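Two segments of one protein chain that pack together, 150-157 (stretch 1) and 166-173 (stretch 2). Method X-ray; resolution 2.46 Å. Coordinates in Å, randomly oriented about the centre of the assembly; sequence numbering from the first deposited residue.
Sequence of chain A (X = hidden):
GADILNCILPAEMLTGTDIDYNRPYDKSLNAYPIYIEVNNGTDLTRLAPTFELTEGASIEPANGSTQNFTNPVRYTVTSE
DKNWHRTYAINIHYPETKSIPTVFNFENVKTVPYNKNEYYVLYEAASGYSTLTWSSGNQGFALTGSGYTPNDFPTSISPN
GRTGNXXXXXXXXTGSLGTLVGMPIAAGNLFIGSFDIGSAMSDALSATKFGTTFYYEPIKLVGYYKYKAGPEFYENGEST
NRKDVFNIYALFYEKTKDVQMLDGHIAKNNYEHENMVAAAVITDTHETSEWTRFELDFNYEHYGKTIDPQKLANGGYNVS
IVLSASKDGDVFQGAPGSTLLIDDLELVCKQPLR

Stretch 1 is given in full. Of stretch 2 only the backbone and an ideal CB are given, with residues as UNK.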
# COMPACT_ATOMS: atom_id res chain seq x y z
N PRO A 150 -5.38 2.06 17.87
CA PRO A 150 -5.20 2.40 16.44
C PRO A 150 -3.92 3.17 16.08
O PRO A 150 -3.32 2.91 15.05
CB PRO A 150 -6.44 3.26 16.15
CG PRO A 150 -7.50 2.69 17.07
CD PRO A 150 -6.76 2.31 18.33
N ASN A 151 -3.49 4.09 16.92
CA ASN A 151 -2.29 4.87 16.65
C ASN A 151 -0.96 4.15 16.93
O ASN A 151 0.11 4.65 16.57
CB ASN A 151 -2.40 6.21 17.38
CG ASN A 151 -3.29 7.20 16.62
OD1 ASN A 151 -3.01 7.55 15.46
ND2 ASN A 151 -4.37 7.63 17.26
N ASP A 152 -1.02 2.95 17.51
CA ASP A 152 0.16 2.10 17.60
C ASP A 152 0.41 1.32 16.32
O ASP A 152 1.50 0.79 16.15
CB ASP A 152 0.03 1.09 18.74
CG ASP A 152 -0.29 1.75 20.05
OD1 ASP A 152 0.35 2.78 20.40
OD2 ASP A 152 -1.21 1.24 20.71
N PHE A 153 -0.58 1.22 15.43
CA PHE A 153 -0.44 0.37 14.23
C PHE A 153 0.47 0.95 13.15
O PHE A 153 0.75 2.15 13.14
CB PHE A 153 -1.81 -0.02 13.66
CG PHE A 153 -2.43 -1.18 14.39
CD1 PHE A 153 -2.97 -0.99 15.66
CD2 PHE A 153 -2.41 -2.46 13.85
CE1 PHE A 153 -3.51 -2.05 16.35
CE2 PHE A 153 -2.95 -3.52 14.54
CZ PHE A 153 -3.51 -3.31 15.79
N PRO A 154 0.96 0.09 12.25
CA PRO A 154 1.81 0.61 11.17
C PRO A 154 1.06 1.56 10.23
O PRO A 154 1.66 2.50 9.66
CB PRO A 154 2.28 -0.66 10.43
CG PRO A 154 2.03 -1.81 11.38
CD PRO A 154 0.92 -1.39 12.28
N THR A 155 -0.24 1.33 10.11
CA THR A 155 -1.10 2.10 9.23
C THR A 155 -2.23 2.78 10.00
O THR A 155 -3.04 2.12 10.65
CB THR A 155 -1.66 1.20 8.14
OG1 THR A 155 -0.57 0.60 7.44
CG2 THR A 155 -2.52 1.99 7.16
N SER A 156 -2.26 4.10 9.89
CA SER A 156 -3.22 4.95 10.58
C SER A 156 -3.39 6.24 9.79
O SER A 156 -2.96 6.32 8.62
CB SER A 156 -2.74 5.26 12.00
OG SER A 156 -3.75 5.88 12.78
N ILE A 157 -4.02 7.24 10.41
CA ILE A 157 -4.11 8.59 9.86
C ILE A 157 -3.62 9.61 10.87
O ILE A 157 -3.60 9.37 12.07
CB ILE A 157 -5.57 9.00 9.42
CG1 ILE A 157 -6.54 9.03 10.63
CG2 ILE A 157 -6.09 8.07 8.34
CD1 ILE A 157 -7.88 9.65 10.31
N UNK A 166 -4.36 13.14 7.05
CA UNK A 166 -3.56 12.46 6.02
C UNK A 166 -3.26 11.02 6.39
O UNK A 166 -3.46 10.60 7.52
CB UNK A 166 -2.25 13.21 5.79
N UNK A 167 -2.78 10.26 5.42
CA UNK A 167 -2.24 8.93 5.69
C UNK A 167 -0.95 9.02 6.53
O UNK A 167 -0.10 9.88 6.30
CB UNK A 167 -1.97 8.20 4.38
N UNK A 168 -0.84 8.13 7.52
CA UNK A 168 0.35 8.01 8.36
C UNK A 168 0.82 6.56 8.31
O UNK A 168 0.20 5.68 8.90
CB UNK A 168 0.07 8.45 9.80
N UNK A 169 1.90 6.32 7.59
CA UNK A 169 2.51 5.01 7.55
C UNK A 169 3.78 5.04 8.41
O UNK A 169 4.72 5.81 8.13
CB UNK A 169 2.82 4.59 6.11
N UNK A 170 3.79 4.24 9.47
CA UNK A 170 4.96 4.12 10.35
C UNK A 170 5.36 2.64 10.47
O UNK A 170 4.63 1.84 11.05
CB UNK A 170 4.67 4.71 11.73
N UNK A 171 6.50 2.28 9.87
CA UNK A 171 7.10 0.96 10.06
C UNK A 171 7.31 0.67 11.55
O UNK A 171 7.86 1.49 12.28
CB UNK A 171 8.43 0.87 9.31
N UNK A 172 6.83 -0.49 12.00
CA UNK A 172 6.82 -0.82 13.43
C UNK A 172 7.67 -2.03 13.74
O UNK A 172 7.75 -2.97 12.95
CB UNK A 172 5.39 -1.07 13.91
N UNK A 173 8.30 -1.99 14.90
CA UNK A 173 8.83 -3.20 15.52
C UNK A 173 7.64 -4.02 16.01
O UNK A 173 6.68 -3.47 16.57
CB UNK A 173 9.79 -2.87 16.66

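The two stretches pair as antiparallel strands, and the backbone fixes the register before any side chain of stretch 2 is considered. The amide N of position 168 donates to Ser-156 O (3.0 Å), Ser-156 N donates to the carbonyl O of position 168 (3.1 Å), and the N of position 170 donates to Pro-154 O (2.8 Å).

At position 166 CA-to-CB points away and nothing of stretch 1 lies within 5.5 Å of the ideal CB, so stretch 1 hardly restricts the choice. The residue is Cys-166, whose carbonyl O accepts a CA-H...O contact from Ile-157 CA at 3.2 Å.

Position 167 also starts away, with extended backbone angles; many side chains would fit, and a flexible apolar one could fold back so that its end comes nearer stretch 1. Leu-167 does so: with chi1 t and chi2 p, its CD1 comes to 3.6 Å from Ser-156 O.

At position 168 the CB lies on the same face as Ser-156, 3.9 Å from Ser-156 O, and the polar groups of Ser-156 and Asn-151 lie on that side. A long polar side chain would suit, though a shorter one would fit. Gln-168 extends along this face, placing NE2 4.0 Å from Ser-156 CB. The same NE2 donates to water 1 (2.9 Å), which in turn lies 2.9 Å from Phe-153 O and so links the side chain to the turn.

Position 169 shares the other face with Thr-155, and its ideal CB is 4.3 Å from Pro-154 O. An aliphatic or beta-branched residue would pack beside the threonine. Leu-169, chi1 m and chi2 t, brings CD2 to 3.7 Å from Thr-155 OG1, while its CA makes a CA-H...O contact with Pro-154 O at 3.4 Å.

The CB of position 170 points sideways, leaving room for several types, including beta-branched ones that favour extended backbone. Ile-170 contributes mainly through its backbone: besides the amide hydrogen bond to Pro-154 O, its O receives a CA-H...O contact from Pro-154 CA at 3.1 Å.

Position 171 points away and is little constrained; it is Thr-171.

Position 172 points toward stretch 1, its CB 4.3 Å from Pro-154 CG, with the carbonyls of Asn-151, Asp-152 and Phe-153 beyond. A long donor-bearing side chain, lysine or arginine, would suit both the proline surface and these acceptors. Arg-172 lays CG 3.7 Å from Pro-154 CA and makes two weak hydrogen bonds to Phe-153 O, from NE (3.3 Å) and NH2 (3.5 Å).

Position 173 is out of reach, open to almost any residue; Lys-173 occupies it.

Stretch 2 166-173: CLQLITRK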
# COMPACT_ATOMS: atom_id res chain seq x y z
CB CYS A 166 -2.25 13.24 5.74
SG CYS A 166 -1.06 13.38 7.11
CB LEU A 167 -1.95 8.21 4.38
CG LEU A 167 -1.52 6.74 4.46
CD1 LEU A 167 -2.64 5.91 5.03
CD2 LEU A 167 -1.09 6.20 3.08
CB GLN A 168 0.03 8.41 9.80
CG GLN A 168 1.21 8.38 10.77
CD GLN A 168 0.76 8.50 12.23
OE1 GLN A 168 0.59 9.60 12.76
NE2 GLN A 168 0.54 7.34 12.89
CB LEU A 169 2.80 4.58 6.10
CG LEU A 169 1.57 4.56 5.17
CD1 LEU A 169 1.93 4.11 3.76
CD2 LEU A 169 0.45 3.67 5.73
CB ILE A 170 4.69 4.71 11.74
CG1 ILE A 170 4.11 6.12 11.63
CG2 ILE A 170 5.97 4.75 12.57
CD1 ILE A 170 3.87 6.81 12.99
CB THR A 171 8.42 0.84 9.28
OG1 THR A 171 8.14 0.75 7.88
CG2 THR A 171 9.23 -0.40 9.71
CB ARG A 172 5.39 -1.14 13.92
CG ARG A 172 4.37 -0.03 13.81
CD ARG A 172 4.81 1.24 14.47
NE ARG A 172 3.69 2.16 14.61
CZ ARG A 172 3.72 3.32 15.27
NH1 ARG A 172 4.84 3.75 15.83
NH2 ARG A 172 2.62 4.07 15.33
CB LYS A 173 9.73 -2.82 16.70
CG LYS A 173 10.53 -3.95 17.30
CD LYS A 173 11.30 -3.47 18.52
CE LYS A 173 12.15 -4.59 19.12
NZ LYS A 173 11.34 -5.57 19.91
O HOH W 1 1.10 4.69 11.89
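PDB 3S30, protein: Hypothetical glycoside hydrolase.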